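Local coordinates for protein lasso peptide isopeptidase AtxE2 (Asticcacaulis excentricus, PDB 5TXE) that hydrolyses the isopeptide bond of the threaded lasso peptides astexin-2 and astexin-3, recognising mainly their loop and converting them to linear peptides, at residues 493-499 against 531-535; 471-475 against 485-489; 99-103 against 154-160; 91-95 against 357-362; 169-175 against 186-190. The protein carries 1 engineered substitution. One frame throughout, in Å; residues are numbered along the deposited sequence.

Contact 1: 493-499 against 531-535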
# COMPACT_ATOMS: atom_id res chain seq x y z
N TRP A 493 -10.07 -13.03 18.96
CA TRP A 493 -9.24 -13.21 17.80
C TRP A 493 -9.91 -14.06 16.70
O TRP A 493 -9.26 -14.79 15.99
CB TRP A 493 -7.93 -13.86 18.23
CG TRP A 493 -7.08 -12.97 19.16
CD1 TRP A 493 -6.96 -13.05 20.53
CD2 TRP A 493 -6.26 -11.87 18.76
NE1 TRP A 493 -6.09 -12.10 20.98
CE2 TRP A 493 -5.67 -11.35 19.91
CE3 TRP A 493 -5.95 -11.30 17.53
CZ2 TRP A 493 -4.80 -10.30 19.87
CZ3 TRP A 493 -5.09 -10.23 17.49
CH2 TRP A 493 -4.52 -9.76 18.65
N ARG A 494 -11.22 -13.92 16.54
CA ARG A 494 -11.96 -14.76 15.60
C ARG A 494 -11.42 -14.63 14.19
O ARG A 494 -11.12 -15.62 13.56
CB ARG A 494 -13.50 -14.47 15.67
CG ARG A 494 -14.21 -15.14 16.87
CD ARG A 494 -15.66 -14.64 17.16
NE ARG A 494 -16.54 -15.02 16.03
CZ ARG A 494 -17.85 -15.28 16.09
NH1 ARG A 494 -18.52 -15.23 17.23
NH2 ARG A 494 -18.48 -15.62 14.98
N ASN A 495 -11.20 -13.40 13.70
CA ASN A 495 -10.69 -13.27 12.35
C ASN A 495 -9.23 -13.74 12.20
O ASN A 495 -8.86 -14.24 11.15
CB ASN A 495 -10.85 -11.86 11.78
CG ASN A 495 -10.67 -11.84 10.26
OD1 ASN A 495 -11.19 -12.70 9.55
ND2 ASN A 495 -9.92 -10.88 9.76
N ARG A 496 -8.42 -13.60 13.23
CA ARG A 496 -7.09 -14.05 13.12
C ARG A 496 -7.06 -15.52 12.95
O ARG A 496 -6.21 -16.06 12.21
CB ARG A 496 -6.29 -13.71 14.37
CG ARG A 496 -4.91 -13.24 14.07
CD ARG A 496 -5.12 -11.82 13.62
NE ARG A 496 -4.41 -11.49 12.48
CZ ARG A 496 -4.45 -10.31 11.89
NH1 ARG A 496 -5.20 -9.35 12.38
NH2 ARG A 496 -3.71 -10.11 10.84
N TRP A 497 -7.96 -16.23 13.67
CA TRP A 497 -8.09 -17.69 13.42
C TRP A 497 -8.55 -18.03 12.00
O TRP A 497 -8.10 -18.98 11.40
CB TRP A 497 -9.07 -18.32 14.39
CG TRP A 497 -8.52 -18.61 15.72
CD1 TRP A 497 -8.83 -17.99 16.93
CD2 TRP A 497 -7.60 -19.65 16.01
NE1 TRP A 497 -8.13 -18.61 17.94
CE2 TRP A 497 -7.37 -19.62 17.40
CE3 TRP A 497 -6.95 -20.60 15.23
CZ2 TRP A 497 -6.51 -20.50 18.00
CZ3 TRP A 497 -6.10 -21.47 15.84
CH2 TRP A 497 -5.88 -21.42 17.21
N ASN A 498 -9.47 -17.25 11.46
CA ASN A 498 -9.91 -17.49 10.06
C ASN A 498 -8.73 -17.33 9.10
O ASN A 498 -8.57 -18.08 8.10
CB ASN A 498 -11.00 -16.48 9.69
CG ASN A 498 -11.41 -16.54 8.19
OD1 ASN A 498 -11.68 -17.62 7.63
ND2 ASN A 498 -11.47 -15.35 7.56
N ILE A 499 -7.91 -16.31 9.37
CA ILE A 499 -6.70 -16.15 8.57
C ILE A 499 -5.75 -17.33 8.70
O ILE A 499 -5.24 -17.88 7.71
CB ILE A 499 -6.01 -14.80 8.87
CG1 ILE A 499 -6.90 -13.70 8.33
CG2 ILE A 499 -4.65 -14.74 8.16
CD1 ILE A 499 -6.64 -12.36 8.96
N THR A 531 1.05 -9.29 12.45
CA THR A 531 0.15 -9.78 13.51
C THR A 531 -0.12 -11.28 13.27
O THR A 531 -0.16 -12.11 14.19
CB THR A 531 -1.15 -8.98 13.47
OG1 THR A 531 -0.86 -7.57 13.48
CG2 THR A 531 -2.07 -9.29 14.63
N THR A 532 -0.29 -11.64 12.01
CA THR A 532 -0.56 -13.02 11.65
C THR A 532 0.64 -13.86 11.96
O THR A 532 0.52 -14.95 12.40
CB THR A 532 -0.98 -13.13 10.16
OG1 THR A 532 -2.29 -12.58 10.00
CG2 THR A 532 -0.96 -14.53 9.65
N VAL A 533 1.83 -13.34 11.74
CA VAL A 533 3.00 -14.09 12.10
C VAL A 533 3.05 -14.37 13.57
O VAL A 533 3.40 -15.47 13.97
CB VAL A 533 4.27 -13.37 11.76
CG1 VAL A 533 5.48 -14.13 12.29
CG2 VAL A 533 4.39 -13.21 10.25
N HIS A 534 2.72 -13.38 14.38
CA HIS A 534 2.88 -13.53 15.84
C HIS A 534 1.86 -14.55 16.31
O HIS A 534 2.19 -15.47 17.05
CB HIS A 534 2.73 -12.19 16.61
CG HIS A 534 3.61 -11.09 16.10
ND1 HIS A 534 3.22 -9.77 16.08
CD2 HIS A 534 4.83 -11.14 15.50
CE1 HIS A 534 4.18 -9.05 15.54
NE2 HIS A 534 5.16 -9.86 15.17
N PHE A 535 0.65 -14.35 15.86
CA PHE A 535 -0.47 -15.30 16.14
C PHE A 535 -0.15 -16.70 15.67
O PHE A 535 -0.39 -17.68 16.36
CB PHE A 535 -1.76 -14.82 15.45
CG PHE A 535 -3.01 -15.51 15.92
CD1 PHE A 535 -3.64 -15.08 17.08
CD2 PHE A 535 -3.48 -16.64 15.28
CE1 PHE A 535 -4.77 -15.72 17.54
CE2 PHE A 535 -4.64 -17.28 15.70
CZ PHE A 535 -5.28 -16.81 16.84

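Contact 2: 471-475 against 485-489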
# COMPACT_ATOMS: atom_id res chain seq x y z
N ARG A 471 -11.62 -12.21 2.98
CA ARG A 471 -12.69 -11.55 3.71
C ARG A 471 -12.99 -12.17 5.07
O ARG A 471 -12.85 -13.41 5.26
CB ARG A 471 -13.96 -11.50 2.85
CG ARG A 471 -13.87 -10.42 1.78
CD ARG A 471 -15.20 -10.16 1.08
NE ARG A 471 -16.27 -9.71 1.97
CZ ARG A 471 -17.56 -9.63 1.64
NH1 ARG A 471 -17.96 -9.94 0.41
NH2 ARG A 471 -18.46 -9.23 2.53
N SER A 472 -13.34 -11.32 6.03
CA SER A 472 -13.69 -11.83 7.34
C SER A 472 -15.18 -12.23 7.35
O SER A 472 -15.95 -11.72 6.56
CB SER A 472 -13.48 -10.78 8.41
OG SER A 472 -14.36 -9.70 8.20
N GLU A 473 -15.55 -13.09 8.28
CA GLU A 473 -16.98 -13.43 8.52
C GLU A 473 -17.79 -12.17 8.83
O GLU A 473 -18.89 -11.98 8.32
CB GLU A 473 -17.09 -14.44 9.67
CG GLU A 473 -16.36 -15.77 9.37
CD GLU A 473 -16.29 -16.77 10.54
OE1 GLU A 473 -17.37 -17.15 11.04
OE2 GLU A 473 -15.16 -17.20 10.94
N ALA A 474 -17.21 -11.29 9.65
CA ALA A 474 -17.87 -10.04 10.06
C ALA A 474 -18.20 -9.16 8.87
O ALA A 474 -19.15 -8.40 8.91
CB ALA A 474 -17.00 -9.26 11.02
N SER A 475 -17.38 -9.21 7.82
CA SER A 475 -17.65 -8.39 6.64
C SER A 475 -18.93 -8.85 5.90
O SER A 475 -19.43 -8.12 5.06
CB SER A 475 -16.46 -8.42 5.69
OG SER A 475 -16.35 -9.71 5.10
N GLN A 485 -17.00 -3.13 13.25
CA GLN A 485 -16.76 -4.39 12.57
C GLN A 485 -15.47 -4.98 13.10
O GLN A 485 -15.38 -6.19 13.36
CB GLN A 485 -16.62 -4.19 11.05
CG GLN A 485 -16.55 -5.49 10.25
CD GLN A 485 -16.42 -5.24 8.75
OE1 GLN A 485 -17.27 -4.59 8.12
NE2 GLN A 485 -15.37 -5.77 8.16
N SER A 486 -14.46 -4.10 13.18
CA SER A 486 -13.14 -4.45 13.71
C SER A 486 -13.28 -5.07 15.10
O SER A 486 -12.64 -6.06 15.38
CB SER A 486 -12.18 -3.24 13.77
OG SER A 486 -10.94 -3.66 14.36
N LYS A 487 -14.15 -4.49 15.92
CA LYS A 487 -14.36 -4.97 17.25
C LYS A 487 -14.88 -6.40 17.23
O LYS A 487 -14.37 -7.26 17.97
CB LYS A 487 -15.32 -4.05 17.96
CG LYS A 487 -15.43 -4.30 19.42
CD LYS A 487 -16.35 -3.22 19.98
CE LYS A 487 -16.99 -3.67 21.27
NZ LYS A 487 -15.94 -3.94 22.28
N ALA A 488 -15.82 -6.69 16.35
CA ALA A 488 -16.24 -8.08 16.17
C ALA A 488 -15.12 -9.02 15.65
O ALA A 488 -15.01 -10.17 16.09
CB ALA A 488 -17.43 -8.17 15.23
N GLU A 489 -14.30 -8.55 14.71
CA GLU A 489 -13.18 -9.39 14.18
C GLU A 489 -12.09 -9.75 15.23
O GLU A 489 -11.51 -10.85 15.18
CB GLU A 489 -12.49 -8.69 13.01
CG GLU A 489 -13.43 -8.50 11.82
CD GLU A 489 -12.89 -7.57 10.74
OE1 GLU A 489 -12.01 -6.73 11.03
OE2 GLU A 489 -13.39 -7.64 9.61

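Contact 3: 99-103 against 154-160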
# COMPACT_ATOMS: atom_id res chain seq x y z
N ALA A 99 8.50 9.03 -24.83
CA ALA A 99 8.32 9.83 -23.64
C ALA A 99 9.50 10.76 -23.47
O ALA A 99 10.60 10.44 -23.86
CB ALA A 99 8.25 8.92 -22.43
N ILE A 100 9.25 11.88 -22.82
CA ILE A 100 10.20 12.91 -22.55
C ILE A 100 10.25 13.11 -21.03
O ILE A 100 9.21 13.24 -20.41
CB ILE A 100 9.70 14.29 -23.12
CG1 ILE A 100 9.66 14.31 -24.65
CG2 ILE A 100 10.57 15.44 -22.64
CD1 ILE A 100 10.91 13.74 -25.28
N ASP A 101 11.44 13.22 -20.44
CA ASP A 101 11.58 13.65 -19.05
C ASP A 101 11.50 15.15 -19.01
O ASP A 101 12.33 15.81 -19.60
CB ASP A 101 12.93 13.18 -18.51
CG ASP A 101 13.00 11.64 -18.38
OD1 ASP A 101 11.95 10.98 -18.21
OD2 ASP A 101 14.12 11.07 -18.41
N VAL A 102 10.53 15.71 -18.31
CA VAL A 102 10.44 17.16 -18.24
C VAL A 102 10.98 17.74 -16.93
O VAL A 102 11.01 18.97 -16.76
CB VAL A 102 8.99 17.65 -18.44
CG1 VAL A 102 8.45 17.17 -19.77
CG2 VAL A 102 8.04 17.20 -17.34
N ASP A 103 11.31 16.87 -15.97
CA ASP A 103 12.02 17.25 -14.74
C ASP A 103 12.66 15.97 -14.22
O ASP A 103 12.14 14.88 -14.49
CB ASP A 103 11.08 17.81 -13.66
CG ASP A 103 11.84 18.33 -12.42
OD1 ASP A 103 13.04 18.67 -12.57
OD2 ASP A 103 11.26 18.42 -11.29
N TRP A 154 6.73 23.13 -8.17
CA TRP A 154 7.58 23.30 -9.28
C TRP A 154 6.70 23.45 -10.53
O TRP A 154 5.59 22.96 -10.58
CB TRP A 154 8.54 22.11 -9.47
CG TRP A 154 9.73 22.11 -8.49
CD1 TRP A 154 9.65 22.15 -7.15
CD2 TRP A 154 11.11 22.06 -8.81
NE1 TRP A 154 10.91 22.15 -6.60
CE2 TRP A 154 11.82 22.07 -7.60
CE3 TRP A 154 11.83 21.99 -10.02
CZ2 TRP A 154 13.22 22.01 -7.54
CZ3 TRP A 154 13.23 21.97 -9.96
CH2 TRP A 154 13.90 22.00 -8.73
N ARG A 155 7.27 24.12 -11.52
CA ARG A 155 6.67 24.33 -12.83
C ARG A 155 7.58 23.83 -13.90
O ARG A 155 8.73 24.18 -13.92
CB ARG A 155 6.45 25.81 -13.01
CG ARG A 155 5.91 26.19 -14.38
CD ARG A 155 5.70 27.68 -14.35
NE ARG A 155 5.21 28.15 -15.62
CZ ARG A 155 5.99 28.63 -16.58
NH1 ARG A 155 7.31 28.69 -16.39
NH2 ARG A 155 5.45 29.03 -17.72
N ALA A 156 7.09 22.99 -14.77
CA ALA A 156 7.90 22.40 -15.81
C ALA A 156 7.32 22.70 -17.21
O ALA A 156 6.12 22.63 -17.41
CB ALA A 156 7.99 20.90 -15.64
N SER A 157 8.19 22.93 -18.20
CA SER A 157 7.77 23.03 -19.60
C SER A 157 7.58 21.66 -20.19
O SER A 157 8.40 20.77 -19.98
CB SER A 157 8.79 23.84 -20.41
OG SER A 157 8.47 23.85 -21.78
N VAL A 158 6.51 21.45 -20.94
CA VAL A 158 6.15 20.09 -21.37
C VAL A 158 6.90 19.52 -22.57
O VAL A 158 6.81 18.30 -22.82
CB VAL A 158 4.65 19.90 -21.66
CG1 VAL A 158 3.80 20.31 -20.45
CG2 VAL A 158 4.24 20.65 -22.93
N LYS A 159 7.67 20.30 -23.31
CA LYS A 159 8.49 19.63 -24.35
C LYS A 159 9.92 19.32 -23.83
O LYS A 159 10.74 18.79 -24.59
CB LYS A 159 8.47 20.36 -25.71
CG LYS A 159 7.40 19.86 -26.71
CD LYS A 159 6.94 20.94 -27.70
CE LYS A 159 5.48 20.73 -28.14
NZ LYS A 159 5.12 21.42 -29.42
N GLY A 160 10.20 19.63 -22.55
CA GLY A 160 11.44 19.20 -21.89
C GLY A 160 12.44 20.25 -21.49
O GLY A 160 13.51 19.92 -21.00

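Contact 4: 91-95 against 357-362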
# COMPACT_ATOMS: atom_id res chain seq x y z
N LYS A 91 4.18 11.83 -22.10
CA LYS A 91 4.14 10.84 -23.18
C LYS A 91 2.87 11.08 -24.04
O LYS A 91 1.77 11.24 -23.49
CB LYS A 91 4.09 9.46 -22.58
CG LYS A 91 3.74 8.36 -23.54
CD LYS A 91 4.85 8.12 -24.53
CE LYS A 91 4.63 6.76 -25.19
NZ LYS A 91 5.71 6.41 -26.11
N ALA A 92 3.03 11.13 -25.35
CA ALA A 92 1.86 11.33 -26.25
C ALA A 92 0.98 10.11 -26.16
O ALA A 92 1.47 8.98 -26.23
CB ALA A 92 2.30 11.54 -27.68
N THR A 93 -0.32 10.33 -26.00
CA THR A 93 -1.22 9.21 -25.87
C THR A 93 -1.41 8.43 -27.16
O THR A 93 -1.85 7.30 -27.11
CB THR A 93 -2.57 9.64 -25.33
OG1 THR A 93 -3.10 10.66 -26.17
CG2 THR A 93 -2.39 10.22 -23.97
N ASP A 94 -0.99 8.95 -28.31
CA ASP A 94 -1.08 8.15 -29.57
C ASP A 94 0.01 7.11 -29.76
O ASP A 94 -0.02 6.35 -30.70
CB ASP A 94 -1.16 9.07 -30.82
CG ASP A 94 0.13 9.84 -31.10
OD1 ASP A 94 1.22 9.49 -30.59
OD2 ASP A 94 0.05 10.84 -31.84
N GLY A 95 1.00 7.08 -28.88
CA GLY A 95 2.02 6.05 -28.98
C GLY A 95 3.12 6.28 -29.98
O GLY A 95 4.03 5.49 -30.06
N GLN A 357 -9.87 9.68 -22.55
CA GLN A 357 -9.74 10.54 -23.73
C GLN A 357 -10.60 9.92 -24.86
O GLN A 357 -10.24 8.88 -25.43
CB GLN A 357 -8.29 10.59 -24.24
CG GLN A 357 -8.11 11.20 -25.65
CD GLN A 357 -7.16 10.40 -26.52
OE1 GLN A 357 -7.41 9.22 -26.80
NE2 GLN A 357 -6.08 11.01 -26.97
N ALA A 358 -11.67 10.63 -25.22
CA ALA A 358 -12.63 10.17 -26.21
C ALA A 358 -13.08 8.73 -25.92
O ALA A 358 -13.70 8.50 -24.88
CB ALA A 358 -12.05 10.30 -27.61
N LYS A 359 -12.70 7.78 -26.78
CA LYS A 359 -13.05 6.37 -26.62
C LYS A 359 -11.88 5.45 -26.19
O LYS A 359 -11.89 4.22 -26.40
CB LYS A 359 -13.74 5.90 -27.89
CG LYS A 359 -15.22 6.24 -27.83
CD LYS A 359 -15.90 5.89 -29.12
CE LYS A 359 -17.22 6.64 -29.16
NZ LYS A 359 -17.90 6.51 -30.47
N ARG A 360 -10.88 6.06 -25.56
CA ARG A 360 -9.88 5.30 -24.81
C ARG A 360 -9.80 5.70 -23.33
O ARG A 360 -10.08 6.83 -22.92
CB ARG A 360 -8.50 5.27 -25.50
CG ARG A 360 -8.24 6.38 -26.49
CD ARG A 360 -7.63 5.85 -27.79
NE ARG A 360 -6.20 5.55 -27.69
CZ ARG A 360 -5.24 6.47 -27.55
NH1 ARG A 360 -5.50 7.78 -27.46
NH2 ARG A 360 -3.98 6.06 -27.49
N LEU A 361 -9.43 4.72 -22.54
CA LEU A 361 -9.03 4.91 -21.18
C LEU A 361 -7.49 4.83 -21.19
O LEU A 361 -6.92 3.94 -21.80
CB LEU A 361 -9.62 3.77 -20.36
CG LEU A 361 -10.19 4.07 -19.00
CD1 LEU A 361 -11.05 5.33 -19.00
CD2 LEU A 361 -11.00 2.88 -18.54
N ILE A 362 -6.85 5.78 -20.55
CA ILE A 362 -5.43 5.66 -20.26
C ILE A 362 -5.25 5.33 -18.79
O ILE A 362 -5.70 6.09 -17.93
CB ILE A 362 -4.72 6.97 -20.58
CG1 ILE A 362 -4.73 7.13 -22.10
CG2 ILE A 362 -3.24 6.89 -20.24
CD1 ILE A 362 -5.86 7.88 -22.70

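Contact 5: 169-175 against 186-190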
# COMPACT_ATOMS: atom_id res chain seq x y z
N ASP A 169 7.22 28.26 0.80
CA ASP A 169 6.90 29.03 1.98
C ASP A 169 7.56 28.45 3.24
O ASP A 169 8.28 27.47 3.17
CB ASP A 169 5.38 29.12 2.06
CG ASP A 169 4.89 30.49 2.56
OD1 ASP A 169 5.47 31.01 3.56
OD2 ASP A 169 3.89 31.01 1.97
N ALA A 170 7.31 29.06 4.39
CA ALA A 170 7.74 28.48 5.68
C ALA A 170 7.14 27.09 6.00
O ALA A 170 7.64 26.38 6.86
CB ALA A 170 7.39 29.42 6.82
N TYR A 171 6.11 26.70 5.27
CA TYR A 171 5.45 25.42 5.47
C TYR A 171 5.52 24.65 4.19
O TYR A 171 5.74 25.24 3.07
CB TYR A 171 4.01 25.66 5.92
CG TYR A 171 3.23 26.63 5.08
CD1 TYR A 171 3.23 28.00 5.37
CD2 TYR A 171 2.47 26.19 4.04
CE1 TYR A 171 2.50 28.91 4.60
CE2 TYR A 171 1.73 27.08 3.27
CZ TYR A 171 1.76 28.43 3.55
OH TYR A 171 1.02 29.28 2.80
N ASP A 172 5.39 23.33 4.31
CA ASP A 172 5.29 22.50 3.11
C ASP A 172 4.00 22.82 2.34
O ASP A 172 2.91 22.90 2.95
CB ASP A 172 5.27 21.00 3.43
CG ASP A 172 6.60 20.48 3.97
OD1 ASP A 172 7.72 21.00 3.63
OD2 ASP A 172 6.48 19.50 4.72
N ILE A 173 4.10 22.92 1.01
CA ILE A 173 2.90 23.12 0.23
C ILE A 173 2.23 21.76 0.15
O ILE A 173 2.90 20.76 -0.15
CB ILE A 173 3.20 23.58 -1.18
CG1 ILE A 173 4.06 24.85 -1.21
CG2 ILE A 173 1.89 23.78 -1.95
CD1 ILE A 173 3.64 25.89 -0.20
N GLU A 174 0.91 21.72 0.30
CA GLU A 174 0.14 20.45 0.31
C GLU A 174 -0.63 20.18 -0.95
O GLU A 174 -0.98 19.04 -1.19
CB GLU A 174 -0.79 20.40 1.53
CG GLU A 174 0.03 20.28 2.81
CD GLU A 174 -0.74 20.38 4.12
OE1 GLU A 174 -2.00 20.25 4.11
OE2 GLU A 174 -0.08 20.56 5.17
N ASP A 175 -0.91 21.22 -1.76
CA ASP A 175 -1.64 21.03 -3.01
C ASP A 175 -1.56 22.32 -3.83
O ASP A 175 -1.27 23.38 -3.30
CB ASP A 175 -3.13 20.74 -2.74
CG ASP A 175 -3.78 19.90 -3.84
OD1 ASP A 175 -3.17 19.59 -4.91
OD2 ASP A 175 -4.96 19.57 -3.66
N TYR A 186 -2.65 27.59 -4.05
CA TYR A 186 -1.97 26.57 -3.29
C TYR A 186 -2.31 26.65 -1.83
O TYR A 186 -2.79 27.68 -1.35
CB TYR A 186 -0.46 26.70 -3.45
CG TYR A 186 0.19 27.91 -2.78
CD1 TYR A 186 0.29 29.15 -3.43
CD2 TYR A 186 0.79 27.80 -1.54
CE1 TYR A 186 0.94 30.26 -2.84
CE2 TYR A 186 1.43 28.91 -0.96
CZ TYR A 186 1.50 30.13 -1.63
OH TYR A 186 2.16 31.21 -1.04
N SER A 187 -2.14 25.52 -1.16
CA SER A 187 -2.58 25.34 0.22
C SER A 187 -1.47 24.81 1.11
O SER A 187 -0.49 24.24 0.64
CB SER A 187 -3.73 24.33 0.27
OG SER A 187 -3.36 23.06 -0.21
N GLY A 188 -1.65 24.99 2.41
CA GLY A 188 -0.78 24.35 3.42
C GLY A 188 -1.10 24.85 4.81
O GLY A 188 -2.11 25.53 4.97
N ARG A 189 -0.22 24.59 5.80
CA ARG A 189 -0.55 24.80 7.17
C ARG A 189 0.50 25.54 7.98
O ARG A 189 1.19 24.95 8.80
CB ARG A 189 -0.90 23.45 7.83
CG ARG A 189 -2.16 22.80 7.22
CD ARG A 189 -2.56 21.47 7.84
NE ARG A 189 -1.51 20.49 7.68
CZ ARG A 189 -1.46 19.35 8.37
NH1 ARG A 189 -2.41 19.03 9.23
NH2 ARG A 189 -0.47 18.52 8.18
N PRO A 190 0.56 26.86 7.83
CA PRO A 190 1.51 27.60 8.63
C PRO A 190 1.22 27.41 10.08
O PRO A 190 2.12 27.52 10.90
CB PRO A 190 1.24 29.06 8.23
CG PRO A 190 -0.09 29.06 7.55
CD PRO A 190 -0.16 27.73 6.87
O HOH W 1 -1.28 28.32 1.09
O HOH W 2 1.81 22.64 5.26

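Contact 1: 493-499 against 531-535
Arg496 and Phe535 meet at the heart of this helix crossing: CG of Arg496 stands over the face of the Phe535 ring, 3.8 Å from its centroid and 23° off the normal, a CH-pi contact. The far edge of the same ring turns to Trp497, where Phe535 CZ lies 3.5 Å from Trp497 NE1 and the planes are nearly perpendicular (88°), a T-shaped pair in which the indole offers its face. Trp493 completes the aromatic cluster, its CB 3.7 Å from Phe535 CE1. Phe535 reaches all three because its CG is anti to the backbone N (chi1 -166°), which sends the ring across to the first turn of helix 494-512. Beyond CG the Arg496 chain bends at chi2 and chi3 and lays its guanidinium beside the other helix. Thr531 CG2 covers one face of that group and Ile499 CD1 the opposite one, while in its plane NH2 donates to Thr532 OG1 at 3.0 Å; NE adds a weak bond to that oxygen. A salt bridge joins Arg496 NH2 to Asp528, next to the engineered Ala527 that replaces the nucleophile. Thr531 packs on the bound peptide, and the Arg496 side chain lies about 7 Å from that of Tyr438, which stabilises the alkoxide intermediate. Bonded to both Asp528 and Thr532, the buried cation ties helix 494-512 to the first turns of helix 528-539 in this alpha/beta-hydrolase domain.

Contact 2: 471-475 against 485-489
The loop 471-475, ending in a 3-10 turn, lies against one side of helix 482-490, with the backbones nearest at Ala474 and Glu489, whose CA atoms are 6.3 Å apart. Ser472 OG donates to Glu489 OE2 at 2.7 Å, meeting the anti side of that oxygen 23° out of the carboxylate plane. From the opposite face of the carboxylate, Gln485 NE2 donates to OE2 at 3.1 Å in a nearly straight bond (171°), with OE2 close to the Gln485 amide plane. OG of Ser472 sits between its backbone N and carbonyl carbon (chi1 65°), where it can donate to Glu489 and also accept from Ser475 N, forming an ST motif that ties the turn together. Beside these polar groups, Ala474 CB rests between two helix side chains, 3.7 Å from Glu489 CG and 3.9 Å from Gln485 CG. Further along the turn, Ser475 CB packs on Gln485 NE2. Asn279 binds the Gln485 OE1 on the other end of the amide, and Asn495 of the following helix touches both Ser472 and Glu489. With two donors on one carboxylate oxygen, one from the loop and one from its own helix, Glu489 is probably charged and pins the loop after strand 463-467 to the helix.

Contact 3: 99-103 against 154-160
Val102 is the residue of strand 100-104 that enters most deeply into the 154-160 segment. Its CB lies 3.5 Å from the carbonyl oxygen of Ser157. From there CG1, anti to the carbonyl carbon of Val102 (chi1 -57°), runs out over the beta turn 157-160 and comes within 3.6 Å of Val158 O, also touching Ser157 O. The other branch, CG2, between the backbone N and the carbonyl carbon, approaches Ala156 CB at 4.1 Å. That methyl also packs on Val102 O. Two branches thus divide the work, one against the carbonyls of the turn and one against the strand before it. At one end of the contact Ile100 CG2 lies 3.9 Å from Gly160 CA, at the close of the type I turn. At the other, Asp103 OD2 comes 3.8 Å from Trp154 CE3, their side chains crossing nearly at right angles with carboxylate and indole planes 22° apart. Tyr143 and Arg145 bind this oxygen, and Arg145 also makes a cation-pi contact with Trp154. No hydrogen bond joins the segments, so consecutive blades of the beta-propeller meet here by packing. Val102 and Asp103 form a classic beta bulge opposite Met88 of strand 83-92, while Trp154 and Ala156 pack against strands 140-147 and 163-167, so that the edge of the first blade lies beside the hairpin end of the next.

Contact 4: 91-95 against 357-362
Thr93 OG1 and Gln357 NE2 converge on the carbonyl oxygen of Gly67, which the hydroxyl engages in a hydrogen bond and the amide in a weaker one. Thr93 OG1 lies 3.1 Å from Gln357 NE2, but the angle is too poor for a bond between them. The methyl branch of Thr93 goes another way, with CG2 4.3 Å from Ile362 CG1 in a loose apolar touch. Arg360 reaches across by folding at chi2 and chi3 (-134° and -78°), which brings its guanidinium back beside Gln357, the first residue of its own type II' turn. As modelled, NH2 of Arg360 donates to Thr93 O in the one hydrogen bond that joins the segments, with the oxygen at the edge of the guanidinium, near its plane, and NH1 faces Gln357 OE1; both distances are doubtfully short. Thr93 lies in the type I turn 92-95 that follows strand 83-92, and its backbone is bonded to Arg68 just before strand 69-78. Across from it, residues 357-360 form the tight turn between strands 350-357 and 360-367, with Arg360 and Ile362 also packing on Thr376 of strand 373-378. The contact therefore joins, through their turns, the first and last sheets of the N-terminal beta-propeller.

Contact 5: 169-175 against 186-190
Tyr171 has its CG between the backbone N and the carbonyl carbon (chi1 49°), and this swings the ring over Pro190, while a similar first torsion in Tyr186 directs its ring toward Asp169 and Ile173. Pro190 CD stands almost directly over the centre of the Tyr171 ring, 3.7 Å from the centroid and 11° off the normal, a CH-pi contact; Asp169 CB covers the opposite face near its rim. The Tyr171 hydroxyl ends beside Tyr186 CE2 and donates to a water that in turn donates to Tyr186 O. Ile173 CD1 packs 3.7 Å from Tyr186 CD2, and the Tyr186 hydroxyl makes a weak, long bond to Asp169 OD2. Between the strands Glu174 N donates to Ser187 O at 2.9 Å in a straight bond, and Ser187 N returns one to Asp175 O at 3.1 Å. At the open end of the hairpin, Arg189 NE forms a salt bridge with Glu174 OE2, 2.9 Å away, on the syn lone pair of that oxygen; the side chains cross nearly at right angles, with carboxylate and guanidinium planes 72° apart. A second water accepts from Arg189 N and donates both to this carboxylate oxygen and to Asp172 O. Ala119 O takes a hydrogen bond from Arg189 NH1. These bonds close the base of the hairpin of strands 173-178 and 183-188, the first two of a four-stranded propeller sheet, and Arg189 is the N-cap residue of helix 190-202. Held by a guanidinium and a water, Glu174 would be expected to stay ionised.

In the fold
From the N terminus, contact 4 opens first, at residues 91-95, and closes only at 357-362, linking the first and last sheets of the beta-propeller across more than 260 residues. Within that long loop lie contact 3, which joins the edge of the first propeller sheet to the next one, and then contact 5, which closes a hairpin of a later one; these two follow in series. Contacts 3 and 4 share the sheet of strands 83-92 and 100-104 and touch through Ala99 and Lys91. Contacts 2 and 1 come later, in the alpha/beta-hydrolase domain, also in series. They adjoin where Asn495 N meets Glu489 O, between consecutive helices, whereas contacts 1 and 3 have centres about 48 Å apart.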